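Local atomic coordinates of protein-tyrosine-phosphatase (Shewanella sp., PDB entry 2Z72), a protein that hydrolyses phosphate esters, acting as a cold-active protein tyrosine phosphatase of the calcineurin-like metallophosphoesterase family with bound zinc. Residues A[74-79]-A[107-112]. Numbering follows the deposited sequence.
With ZN (zinc ion), chain B.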
loop_
_atom_site.group_PDB
_atom_site.type_symbol
_atom_site.label_atom_id
_atom_site.label_comp_id
_atom_site.label_asym_id
_atom_site.label_seq_id
_atom_site.Cartn_x
_atom_site.Cartn_y
_atom_site.Cartn_z
ATOM N N VAL A 74 11.974 -4.318 4.007
ATOM C CA VAL A 74 10.887 -5.208 4.384
ATOM C C VAL A 74 9.713 -4.963 3.462
ATOM O O VAL A 74 9.392 -3.829 3.079
ATOM C CB VAL A 74 10.620 -4.904 5.872
ATOM C CG1 VAL A 74 10.066 -3.497 6.113
ATOM C CG2 VAL A 74 9.634 -5.905 6.415
ATOM N N ALA A 75 9.025 -6.042 3.068
ATOM C CA ALA A 75 7.890 -5.931 2.172
ATOM C C ALA A 75 6.710 -6.721 2.704
ATOM O O ALA A 75 6.875 -7.800 3.300
ATOM C CB ALA A 75 8.264 -6.433 0.781
ATOM N N LEU A 76 5.536 -6.200 2.454
ATOM C CA LEU A 76 4.266 -6.794 2.876
ATOM C C LEU A 76 3.167 -6.152 2.068
ATOM O O LEU A 76 3.377 -5.183 1.351
ATOM C CB LEU A 76 4.019 -6.710 4.389
ATOM C CG LEU A 76 3.779 -5.275 4.937
ATOM C CD1 LEU A 76 3.328 -5.366 6.391
ATOM C CD2 LEU A 76 5.003 -4.389 4.893
ATOM N N SER A 77 1.937 -6.673 2.149
ATOM C CA SER A 77 0.903 -6.236 1.213
ATOM C C SER A 77 -0.472 -6.681 1.650
ATOM O O SER A 77 -0.645 -7.537 2.496
ATOM C CB SER A 77 1.179 -6.932 -0.119
ATOM O OG SER A 77 0.524 -6.284 -1.194
ATOM N N ASP A 78 -1.481 -6.075 1.041
ATOM C CA ASP A 78 -2.871 -6.534 1.096
ATOM C C ASP A 78 -3.386 -6.612 2.529
ATOM O O ASP A 78 -4.029 -7.561 2.964
ATOM C CB ASP A 78 -3.023 -7.880 0.372
ATOM C CG ASP A 78 -2.788 -7.734 -1.127
ATOM O OD1 ASP A 78 -3.736 -7.510 -1.903
ATOM O OD2 ASP A 78 -1.591 -7.789 -1.527
ATOM N N VAL A 79 -3.141 -5.524 3.280
ATOM C CA VAL A 79 -3.678 -5.454 4.637
ATOM C C VAL A 79 -5.216 -5.433 4.644
ATOM O O VAL A 79 -5.807 -5.955 5.575
ATOM C CB VAL A 79 -3.045 -4.237 5.340
ATOM C CG1 VAL A 79 -3.711 -3.924 6.658
ATOM C CG2 VAL A 79 -1.545 -4.424 5.521
ATOM N N GLY A 107 16.230 1.525 7.097
ATOM C CA GLY A 107 15.596 0.560 6.225
ATOM C C GLY A 107 14.478 1.172 5.405
ATOM O O GLY A 107 13.947 2.252 5.727
ATOM N N HIS A 108 14.079 0.450 4.339
ATOM C CA HIS A 108 12.927 0.766 3.531
ATOM C C HIS A 108 11.857 -0.276 3.718
ATOM O O HIS A 108 12.134 -1.460 3.739
ATOM C CB HIS A 108 13.278 0.883 2.051
ATOM C CG HIS A 108 14.133 2.076 1.749
ATOM N ND1 HIS A 108 14.065 2.629 0.477
ATOM C CD2 HIS A 108 15.009 2.781 2.456
ATOM C CE1 HIS A 108 14.914 3.666 0.456
ATOM N NE2 HIS A 108 15.491 3.788 1.619
ATOM N N MET A 109 10.598 0.174 3.843
ATOM C CA MET A 109 9.456 -0.689 3.801
ATOM C C MET A 109 8.752 -0.525 2.462
ATOM O O MET A 109 8.539 0.618 2.048
ATOM C CB MET A 109 8.448 -0.299 4.926
ATOM C CG MET A 109 7.139 -1.025 4.810
ATOM S SD MET A 109 5.953 -0.596 6.111
ATOM C CE MET A 109 6.644 -1.399 7.488
ATOM N N VAL A 110 8.368 -1.609 1.814
ATOM C CA VAL A 110 7.548 -1.548 0.622
ATOM C C VAL A 110 6.220 -2.232 0.979
ATOM O O VAL A 110 6.196 -3.432 1.229
ATOM C CB VAL A 110 8.156 -2.223 -0.602
ATOM C CG1 VAL A 110 7.314 -1.929 -1.815
ATOM C CG2 VAL A 110 9.603 -1.742 -0.827
ATOM N N MET A 111 5.163 -1.452 1.016
ATOM C CA MET A 111 3.816 -2.025 1.170
ATOM C C MET A 111 3.170 -1.988 -0.198
ATOM O O MET A 111 2.824 -0.925 -0.704
ATOM C CB MET A 111 3.007 -1.215 2.209
ATOM C CG MET A 111 1.569 -1.754 2.302
ATOM S SD MET A 111 0.647 -1.120 3.719
ATOM C CE MET A 111 1.435 -1.985 5.063
ATOM N N THR A 112 3.072 -3.147 -0.829
ATOM C CA THR A 112 2.707 -3.228 -2.250
ATOM C C THR A 112 1.205 -3.185 -2.493
ATOM O O THR A 112 0.691 -3.986 -3.293
ATOM C CB THR A 112 3.328 -4.467 -2.912
ATOM O OG1 THR A 112 2.946 -5.636 -2.239
ATOM C CG2 THR A 112 4.874 -4.421 -2.834
HETATM ZN ZN ZN B . -5.708 -7.547 -2.141
HETATM O O HOH W 1 -5.756 -9.539 -1.424
HETATM O O HOH W 2 -5.974 -8.024 -4.040
#
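Ser77 OG takes part in two short hydrogen bonds. It accepts one from Thr112 OG1 at 2.7 Å and gives one to Asp78 OD2 at 2.6 Å, which it meets from above the carboxylate plane. Ser77 OG lies anti to the backbone N (chi1 -161°). Asp78 OD2 also takes the backbone N-H of His286. Asp78 turns its other oxygen, OD1, to a zinc ion at 2.0 Å; His80, Asp114 and two waters complete that site. Ser77 is thus a second-shell residue, and an alanine here would probably leave Thr112 OG1 without this acceptor and Asp78 OD2 with one hydrogen bond fewer. Strands 72-76 and 108-111 are parallel neighbours in a beta-alpha-beta unit whose helix is 83-92. As in other calcineurin-like phosphoesterases, metal ligands follow the strand ends. The ladder runs from Val74 N to His108 O (2.9 Å) through Val110 N to Val74 O and Leu76 N to Val110 O. Thr112 N to Leu76 O (3.0 Å) carries it one residue past strand 108-111. On one face, Leu76 CD2 packs on Met109 CG at 4.0 Å. The Met111 chain bends at chi3 (-72°), and its CE meets Leu76 CG. Met111 CE also lies 3.9 Å from Val79 CG2.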